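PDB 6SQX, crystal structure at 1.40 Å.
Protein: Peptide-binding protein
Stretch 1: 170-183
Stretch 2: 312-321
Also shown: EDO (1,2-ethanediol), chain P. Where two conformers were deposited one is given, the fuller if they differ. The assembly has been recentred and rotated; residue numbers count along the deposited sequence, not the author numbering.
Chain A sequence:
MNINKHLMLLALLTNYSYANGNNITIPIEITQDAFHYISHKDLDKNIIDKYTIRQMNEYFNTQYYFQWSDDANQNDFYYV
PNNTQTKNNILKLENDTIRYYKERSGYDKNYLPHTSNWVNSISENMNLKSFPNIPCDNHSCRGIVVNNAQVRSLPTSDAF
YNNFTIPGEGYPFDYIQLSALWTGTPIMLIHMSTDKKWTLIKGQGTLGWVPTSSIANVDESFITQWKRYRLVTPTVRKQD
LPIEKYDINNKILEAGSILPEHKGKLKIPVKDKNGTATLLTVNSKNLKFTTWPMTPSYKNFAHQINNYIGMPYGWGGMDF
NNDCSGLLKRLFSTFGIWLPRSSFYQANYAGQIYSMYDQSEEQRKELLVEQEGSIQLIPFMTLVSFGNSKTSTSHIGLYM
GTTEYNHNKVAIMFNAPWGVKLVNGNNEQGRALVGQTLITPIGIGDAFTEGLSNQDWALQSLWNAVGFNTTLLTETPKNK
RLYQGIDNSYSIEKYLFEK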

ATOM      1  N   GLY A 170       2.393  -3.945 -19.248  1.00 18.08           N
ATOM      2  CA  GLY A 170       2.699  -5.342 -18.951  1.00 18.40           C
ATOM      3  C   GLY A 170       2.906  -5.494 -17.450  1.00 17.54           C
ATOM      4  O   GLY A 170       2.691  -4.570 -16.652  1.00 17.41           O
ATOM      5  N   TYR A 171       3.366  -6.691 -17.068  1.00 17.31           N
ATOM      6  CA  TYR A 171       3.519  -7.013 -15.658  1.00 17.12           C
ATOM      7  C   TYR A 171       4.490  -6.023 -15.012  1.00 16.36           C
ATOM      8  O   TYR A 171       5.513  -5.671 -15.617  1.00 17.90           O
ATOM      9  CB  TYR A 171       4.042  -8.459 -15.521  1.00 18.09           C
ATOM     10  CG  TYR A 171       4.166  -8.906 -14.095  1.00 17.92           C
ATOM     11  CD1 TYR A 171       3.104  -9.518 -13.439  1.00 18.50           C
ATOM     12  CD2 TYR A 171       5.364  -8.722 -13.389  1.00 18.42           C
ATOM     13  CE1 TYR A 171       3.218  -9.952 -12.096  1.00 18.86           C
ATOM     14  CE2 TYR A 171       5.477  -9.116 -12.072  1.00 20.01           C
ATOM     15  CZ  TYR A 171       4.409  -9.728 -11.416  1.00 19.38           C
ATOM     16  OH  TYR A 171       4.551 -10.111 -10.090  1.00 20.42           O
ATOM     17  N   PRO A 172       4.208  -5.527 -13.794  1.00 16.58           N
ATOM     18  CA  PRO A 172       3.122  -5.939 -12.883  1.00 16.26           C
ATOM     19  C   PRO A 172       1.847  -5.078 -13.019  1.00 16.81           C
ATOM     20  O   PRO A 172       0.990  -5.132 -12.118  1.00 17.27           O
ATOM     21  CB  PRO A 172       3.745  -5.706 -11.484  1.00 16.25           C
ATOM     22  CG  PRO A 172       4.625  -4.415 -11.675  1.00 16.76           C
ATOM     23  CD  PRO A 172       5.216  -4.687 -13.094  1.00 16.89           C
ATOM     24  N   PHE A 173       1.741  -4.293 -14.097  1.00 16.40           N
ATOM     25  CA  PHE A 173       0.656  -3.314 -14.242  1.00 16.22           C
ATOM     26  C   PHE A 173      -0.632  -3.952 -14.777  1.00 17.33           C
ATOM     27  O   PHE A 173      -1.145  -3.603 -15.852  1.00 18.49           O
ATOM     28  CB  PHE A 173       1.149  -2.174 -15.122  1.00 16.64           C
ATOM     29  CG  PHE A 173       2.277  -1.409 -14.511  1.00 17.11           C
ATOM     30  CD1 PHE A 173       2.052  -0.507 -13.461  1.00 17.87           C
ATOM     31  CD2 PHE A 173       3.615  -1.666 -14.891  1.00 18.24           C
ATOM     32  CE1 PHE A 173       3.110   0.173 -12.835  1.00 19.01           C
ATOM     33  CE2 PHE A 173       4.669  -0.970 -14.288  1.00 19.08           C
ATOM     34  CZ  PHE A 173       4.420  -0.068 -13.244  1.00 19.61           C
ATOM     35  N   ASP A 174      -1.161  -4.887 -13.978  1.00 18.33           N
ATOM     36  CA  ASP A 174      -2.509  -5.428 -14.171  1.00 17.64           C
ATOM     37  C   ASP A 174      -3.471  -4.464 -13.500  1.00 18.59           C
ATOM     38  O   ASP A 174      -3.499  -4.372 -12.280  1.00 19.42           O
ATOM     39  CB  ASP A 174      -2.566  -6.798 -13.488  1.00 18.84           C
ATOM     40  CG  ASP A 174      -3.984  -7.376 -13.406  1.00 19.56           C
ATOM     41  OD1 ASP A 174      -4.929  -6.772 -13.978  1.00 19.48           O
ATOM     42  OD2 ASP A 174      -4.151  -8.430 -12.770  1.00 20.36           O
ATOM     43  N   TYR A 175      -4.265  -3.744 -14.300  1.00 17.68           N
ATOM     44  CA  TYR A 175      -5.052  -2.670 -13.707  1.00 19.07           C
ATOM     45  C   TYR A 175      -6.216  -3.165 -12.867  1.00 18.64           C
ATOM     46  O   TYR A 175      -6.791  -2.355 -12.122  1.00 19.79           O
ATOM     47  CB  TYR A 175      -5.493  -1.687 -14.808  1.00 20.80           C
ATOM     48  CG  TYR A 175      -4.278  -0.934 -15.311  1.00 23.10           C
ATOM     49  CD1 TYR A 175      -3.653   0.035 -14.513  1.00 24.82           C
ATOM     50  CD2 TYR A 175      -3.666  -1.280 -16.512  1.00 22.85           C
ATOM     51  CE1 TYR A 175      -2.476   0.685 -14.960  1.00 24.90           C
ATOM     52  CE2 TYR A 175      -2.529  -0.629 -16.959  1.00 24.15           C
ATOM     53  CZ  TYR A 175      -1.936   0.340 -16.167  1.00 25.99           C
ATOM     54  OH  TYR A 175      -0.786   0.974 -16.602  1.00 28.11           O
ATOM     55  N   ILE A 176      -6.548  -4.463 -12.935  1.00 18.60           N
ATOM     56  CA  ILE A 176      -7.552  -5.043 -12.036  0.59 18.67           C
ATOM     57  C   ILE A 176      -7.022  -5.160 -10.617  1.00 18.20           C
ATOM     58  O   ILE A 176      -7.806  -5.254  -9.661  1.00 20.38           O
ATOM     59  CB  ILE A 176      -8.016  -6.422 -12.550  0.59 19.63           C
ATOM     60  CG1 ILE A 176      -8.442  -6.355 -14.019  0.59 20.67           C
ATOM     61  CG2 ILE A 176      -9.129  -7.003 -11.671  0.59 20.49           C
ATOM     62  CD1 ILE A 176      -9.554  -5.378 -14.300  0.59 20.51           C
ATOM     63  N   GLN A 177      -5.697  -5.163 -10.440  1.00 17.36           N
ATOM     64  CA  GLN A 177      -5.101  -5.393  -9.135  1.00 18.06           C
ATOM     65  C   GLN A 177      -5.118  -4.115  -8.292  1.00 18.93           C
ATOM     66  O   GLN A 177      -4.561  -3.085  -8.706  1.00 19.65           O
ATOM     67  CB  GLN A 177      -3.669  -5.888  -9.343  1.00 17.74           C
ATOM     68  CG  GLN A 177      -2.924  -6.174  -7.984  1.00 18.74           C
ATOM     69  CD  GLN A 177      -3.754  -7.081  -7.026  1.00 19.13           C
ATOM     70  OE1 GLN A 177      -4.414  -8.057  -7.485  1.00 20.29           O
ATOM     71  NE2 GLN A 177      -3.763  -6.734  -5.717  1.00 18.95           N
ATOM     72  N   LEU A 178      -5.739  -4.162  -7.101  1.00 18.08           N
ATOM     73  CA  LEU A 178      -5.886  -2.938  -6.315  1.00 17.42           C
ATOM     74  C   LEU A 178      -5.044  -2.880  -5.046  1.00 17.65           C
ATOM     75  O   LEU A 178      -4.382  -1.856  -4.783  1.00 18.77           O
ATOM     76  CB  LEU A 178      -7.342  -2.774  -5.889  1.00 19.13           C
ATOM     77  CG  LEU A 178      -8.326  -2.553  -7.035  1.00 20.47           C
ATOM     78  CD1 LEU A 178      -9.749  -2.345  -6.457  1.00 21.16           C
ATOM     79  CD2 LEU A 178      -7.938  -1.355  -7.946  1.00 22.33           C
ATOM     80  N   SER A 179      -5.097  -3.917  -4.203  1.00 17.34           N
ATOM     81  CA  SER A 179      -4.430  -3.865  -2.905  1.00 17.52           C
ATOM     82  C   SER A 179      -4.096  -5.275  -2.443  1.00 18.11           C
ATOM     83  O   SER A 179      -4.661  -6.251  -2.940  1.00 19.23           O
ATOM     84  CB  SER A 179      -5.332  -3.242  -1.833  1.00 18.14           C
ATOM     85  OG  SER A 179      -5.659  -1.913  -2.214  1.00 19.27           O
ATOM     86  N   ALA A 180      -3.219  -5.366  -1.436  1.00 17.27           N
ATOM     87  CA  ALA A 180      -2.938  -6.635  -0.771  1.00 18.31           C
ATOM     88  C   ALA A 180      -3.340  -6.484   0.690  1.00 20.36           C
ATOM     89  O   ALA A 180      -2.749  -5.663   1.407  1.00 22.84           O
ATOM     90  CB  ALA A 180      -1.442  -6.952  -0.836  1.00 19.02           C
ATOM     91  N   LEU A 181      -4.336  -7.266   1.134  1.00 17.58           N
ATOM     92  CA  LEU A 181      -4.808  -7.225   2.524  1.00 18.35           C
ATOM     93  C   LEU A 181      -4.358  -8.461   3.283  1.00 18.67           C
ATOM     94  O   LEU A 181      -4.472  -9.583   2.782  1.00 19.85           O
ATOM     95  CB  LEU A 181      -6.352  -7.119   2.608  1.00 20.62           C
ATOM     96  CG  LEU A 181      -7.028  -5.888   2.015  1.00 23.89           C
ATOM     97  CD1 LEU A 181      -8.548  -5.987   2.158  1.00 24.77           C
ATOM     98  CD2 LEU A 181      -6.498  -4.632   2.660  1.00 25.37           C
ATOM     99  N   TRP A 182      -3.904  -8.249   4.512  1.00 17.11           N
ATOM    100  CA  TRP A 182      -3.328  -9.339   5.276  1.00 17.73           C
ATOM    101  C   TRP A 182      -4.358 -10.044   6.153  1.00 17.42           C
ATOM    102  O   TRP A 182      -5.335  -9.450   6.621  1.00 18.45           O
ATOM    103  CB  TRP A 182      -2.214  -8.773   6.175  1.00 18.72           C
ATOM    104  CG  TRP A 182      -1.264  -7.912   5.403  1.00 19.13           C
ATOM    105  CD1 TRP A 182      -0.980  -6.609   5.642  1.00 20.90           C
ATOM    106  CD2 TRP A 182      -0.517  -8.273   4.218  1.00 19.51           C
ATOM    107  NE1 TRP A 182      -0.115  -6.116   4.693  1.00 22.68           N
ATOM    108  CE2 TRP A 182       0.195  -7.117   3.808  1.00 21.12           C
ATOM    109  CE3 TRP A 182      -0.403  -9.441   3.457  1.00 21.16           C
ATOM    110  CZ2 TRP A 182       1.033  -7.106   2.697  1.00 21.75           C
ATOM    111  CZ3 TRP A 182       0.454  -9.433   2.348  1.00 21.64           C
ATOM    112  CH2 TRP A 182       1.161  -8.273   1.983  1.00 22.09           C
ATOM    113  N   THR A 183      -4.090 -11.331   6.429  1.00 17.21           N
ATOM    114  CA  THR A 183      -4.891 -12.071   7.392  1.00 17.51           C
ATOM    115  C   THR A 183      -5.028 -11.248   8.661  1.00 18.49           C
ATOM    116  O   THR A 183      -4.049 -10.692   9.171  1.00 18.08           O
ATOM    117  CB  THR A 183      -4.127 -13.370   7.719  1.00 20.43           C
ATOM    118  OG1 THR A 183      -4.049 -14.166   6.539  1.00 22.05           O
ATOM    119  CG2 THR A 183      -4.834 -14.158   8.843  1.00 20.98           C
ATOM    120  N   PRO A 312      10.377  -6.684  -4.763  1.00 15.13           N
ATOM    121  CA  PRO A 312       9.994  -6.220  -6.105  1.00 15.92           C
ATOM    122  C   PRO A 312       8.837  -5.229  -6.031  1.00 16.45           C
ATOM    123  O   PRO A 312       7.985  -5.288  -5.136  1.00 16.41           O
ATOM    124  CB  PRO A 312       9.555  -7.506  -6.830  1.00 16.49           C
ATOM    125  CG  PRO A 312      10.200  -8.630  -6.050  1.00 17.76           C
ATOM    126  CD  PRO A 312      10.283  -8.153  -4.620  1.00 16.61           C
ATOM    127  N   TYR A 313       8.813  -4.320  -7.010  1.00 16.11           N
ATOM    128  CA  TYR A 313       7.673  -3.406  -7.180  1.00 15.76           C
ATOM    129  C   TYR A 313       6.475  -4.192  -7.696  1.00 16.48           C
ATOM    130  O   TYR A 313       6.517  -4.779  -8.785  1.00 18.62           O
ATOM    131  CB  TYR A 313       8.055  -2.335  -8.201  1.00 16.11           C
ATOM    132  CG  TYR A 313       6.940  -1.313  -8.430  1.00 17.51           C
ATOM    133  CD1 TYR A 313       5.897  -1.570  -9.344  1.00 16.42           C
ATOM    134  CD2 TYR A 313       6.916  -0.127  -7.691  1.00 17.38           C
ATOM    135  CE1 TYR A 313       4.881  -0.647  -9.540  1.00 17.25           C
ATOM    136  CE2 TYR A 313       5.892   0.797  -7.874  1.00 17.32           C
ATOM    137  CZ  TYR A 313       4.897   0.513  -8.781  1.00 16.45           C
ATOM    138  OH  TYR A 313       3.849   1.445  -8.988  1.00 18.83           O
ATOM    139  N   GLY A 314       5.374  -4.151  -6.928  1.00 15.66           N
ATOM    140  CA  GLY A 314       4.135  -4.783  -7.361  1.00 16.63           C
ATOM    141  C   GLY A 314       3.014  -3.758  -7.488  1.00 16.27           C
ATOM    142  O   GLY A 314       2.488  -3.314  -6.457  1.00 17.72           O
ATOM    143  N   TRP A 315       2.650  -3.380  -8.726  1.00 16.66           N
ATOM    144  CA  TRP A 315       1.512  -2.472  -8.917  1.00 16.89           C
ATOM    145  C   TRP A 315       0.291  -3.001  -8.170  1.00 16.47           C
ATOM    146  O   TRP A 315      -0.093  -4.156  -8.330  1.00 17.07           O
ATOM    147  CB  TRP A 315       1.188  -2.354 -10.416  1.00 17.60           C
ATOM    148  CG  TRP A 315      -0.075  -1.570 -10.644  1.00 19.25           C
ATOM    149  CD1 TRP A 315      -1.297  -2.066 -10.968  1.00 20.11           C
ATOM    150  CD2 TRP A 315      -0.207  -0.150 -10.542  1.00 21.49           C
ATOM    151  NE1 TRP A 315      -2.196  -1.028 -11.048  1.00 22.06           N
ATOM    152  CE2 TRP A 315      -1.556   0.152 -10.786  1.00 22.03           C
ATOM    153  CE3 TRP A 315       0.673   0.885 -10.224  1.00 25.19           C
ATOM    154  CZ2 TRP A 315      -2.043   1.477 -10.813  1.00 25.83           C
ATOM    155  CZ3 TRP A 315       0.208   2.183 -10.236  1.00 27.68           C
ATOM    156  CH2 TRP A 315      -1.150   2.477 -10.505  1.00 29.08           C
ATOM    157  N   GLY A 316      -0.347  -2.134  -7.386  1.00 16.55           N
ATOM    158  CA  GLY A 316      -1.564  -2.575  -6.701  1.00 17.56           C
ATOM    159  C   GLY A 316      -1.366  -3.683  -5.671  1.00 17.39           C
ATOM    160  O   GLY A 316      -2.331  -4.316  -5.252  1.00 18.28           O
ATOM    161  N   GLY A 317      -0.116  -3.950  -5.251  1.00 16.76           N
ATOM    162  CA  GLY A 317       0.129  -5.091  -4.378  1.00 16.81           C
ATOM    163  C   GLY A 317       0.228  -6.412  -5.114  1.00 16.94           C
ATOM    164  O   GLY A 317       0.148  -7.473  -4.471  1.00 17.75           O
ATOM    165  N   MET A 318       0.420  -6.375  -6.435  0.60 15.48           N
ATOM    166  CA  MET A 318       0.530  -7.580  -7.263  0.60 15.41           C
ATOM    167  C   MET A 318       1.467  -8.613  -6.647  0.60 16.03           C
ATOM    168  O   MET A 318       2.639  -8.333  -6.356  0.60 16.86           O
ATOM    169  CB  MET A 318       1.056  -7.224  -8.668  0.60 17.65           C
ATOM    170  CG  MET A 318       0.898  -8.315  -9.725  0.60 20.47           C
ATOM    171  SD  MET A 318      -0.803  -8.450 -10.315  0.60 23.61           S
ATOM    172  CE  MET A 318      -0.538  -9.466 -11.804  0.60 24.68           C
ATOM    173  N   ASP A 319       0.944  -9.824  -6.493  1.00 16.79           N
ATOM    174  CA  ASP A 319       1.720 -10.959  -5.981  1.00 16.58           C
ATOM    175  C   ASP A 319       2.265 -10.700  -4.584  1.00 17.07           C
ATOM    176  O   ASP A 319       3.252 -11.349  -4.167  1.00 18.19           O
ATOM    177  CB  ASP A 319       2.816 -11.364  -6.963  1.00 17.56           C
ATOM    178  CG  ASP A 319       2.237 -12.031  -8.208  1.00 19.98           C
ATOM    179  OD1 ASP A 319       1.329 -12.888  -8.041  1.00 24.55           O
ATOM    180  OD2 ASP A 319       2.661 -11.726  -9.358  1.00 19.55           O
ATOM    181  N   PHE A 320       1.603  -9.816  -3.817  1.00 17.02           N
ATOM    182  CA  PHE A 320       1.943  -9.513  -2.430  1.00 17.03           C
ATOM    183  C   PHE A 320       3.226  -8.713  -2.292  1.00 17.22           C
ATOM    184  O   PHE A 320       3.746  -8.555  -1.179  1.00 18.48           O
ATOM    185  CB  PHE A 320       1.878 -10.745  -1.520  1.00 16.79           C
ATOM    186  CG  PHE A 320       0.511 -11.387  -1.544  1.00 17.25           C
ATOM    187  CD1 PHE A 320      -0.540 -10.789  -0.874  1.00 17.44           C
ATOM    188  CD2 PHE A 320       0.275 -12.542  -2.275  1.00 19.98           C
ATOM    189  CE1 PHE A 320      -1.828 -11.373  -0.876  1.00 19.31           C
ATOM    190  CE2 PHE A 320      -0.991 -13.158  -2.292  1.00 21.79           C
ATOM    191  CZ  PHE A 320      -2.052 -12.575  -1.586  1.00 21.55           C
ATOM    192  N   ASN A 321       3.684  -8.134  -3.409  1.00 16.70           N
ATOM    193  CA  ASN A 321       4.768  -7.150  -3.398  1.00 16.44           C
ATOM    194  C   ASN A 321       4.166  -5.748  -3.500  1.00 16.83           C
ATOM    195  O   ASN A 321       3.267  -5.522  -4.316  1.00 19.02           O
ATOM    196  CB  ASN A 321       5.737  -7.399  -4.571  1.00 16.60           C
ATOM    197  CG  ASN A 321       6.487  -8.708  -4.421  1.00 17.55           C
ATOM    198  OD1 ASN A 321       6.849  -9.096  -3.300  1.00 17.80           O
ATOM    199  ND2 ASN A 321       6.662  -9.411  -5.534  1.00 19.38           N
TER
HETATM  200  C1  EDO P 514       1.545   3.286 -14.284  1.00 52.66           C
HETATM  201  O1  EDO P 514       0.138   3.108 -14.319  1.00 54.14           O
HETATM  202  C2  EDO P 514       2.069   2.442 -15.432  1.00 43.75           C
HETATM  203  O2  EDO P 514       3.465   2.683 -15.628  1.00 37.27           O
HETATM  204  O   HOH W   1       7.012  -9.202  -8.637  1.00 22.13           O
HETATM  205  O   HOH W   2       4.947  -8.231  -7.867  1.00 34.86           O
HETATM  206  O   HOH W   3      -5.095  -1.025 -10.556  1.00 23.08           O

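Two segments of one chain, in which no two touching residues are fewer than 136 positions apart, bury 829 Å² between them. At the apolar centre Pro172, preceded by a cis peptide bond and with its CA-to-CB bond pointing toward the second stretch, fits among three side chains: its CG lies 3.9 Å from Tyr313 CD1 and 4.2 Å from Trp315 CB, and its CB lies 4.2 Å from Met318 CB. Met318 (chi1 t, chi2 p in the conformer given) runs on past Pro172, so that its CE reaches to 3.8 Å from Asp174 CB and its SD to 3.9 Å from Gln177 CG.

Aromatic rings extend this core. The CA-to-CB bond of Phe173 points sideways, but the end of its side chain (chi1 m) comes nearer and touches two rings: CZ is 3.8 Å from Tyr313 CE1, and CE1 is 3.6 Å from Trp315 CE3. Both ring pairs are oblique, with planes at 39° for Tyr313 and 45° for the five-membered ring of Trp315. Tyr175 meets that same indole at 67°, its CE1 4.2 Å from Trp315 CZ2. A 1,2-ethanediol, probably from the crystallisation liquor, lies over one face of Trp315 and one face of Phe173; its O1 donates a long hydrogen bond to Tyr175 OH (3.3 Å). Farther along, Phe320 receives Ala180 and Trp182, with its CD1 3.9 Å from Ala180 CB and 3.6 Å from Trp182 CZ3.

Where the strand begins, the backbones close in, Leu178 CA and Gly316 CA being 4.4 Å apart. Glycine makes this possible: an ideal CB on Gly316 would sit 2.2 Å from Gln177 O, and one on Gly317 2.9 Å from Ala180 N. The CA-to-CB bond of Gln177 points toward the second stretch, and its NE2 donates a nearly straight hydrogen bond to Gly316 O (2.8 Å, 165°). Ser179 N is also near that oxygen, 3.0 Å from Gly316 O, but the angle is too poor for a hydrogen bond.

Water completes the polar edge. One molecule accepts from Trp315 NE1 (2.9 Å to the water O) and donates to the carbonyl oxygens of Tyr175 and Gln177, tying the indole to the type I turn that spans Asp174 to Gln177. At the exposed end, Tyr171 CE1 touches Met318 CG obliquely at 3.7 Å, and the Tyr171 OH donates a short hydrogen bond to Asp319 OD2 (2.6 Å). With its proton so committed, the hydroxyl accepts from two waters, both of which accept from Asn321 ND2; one also donates to Met318 O.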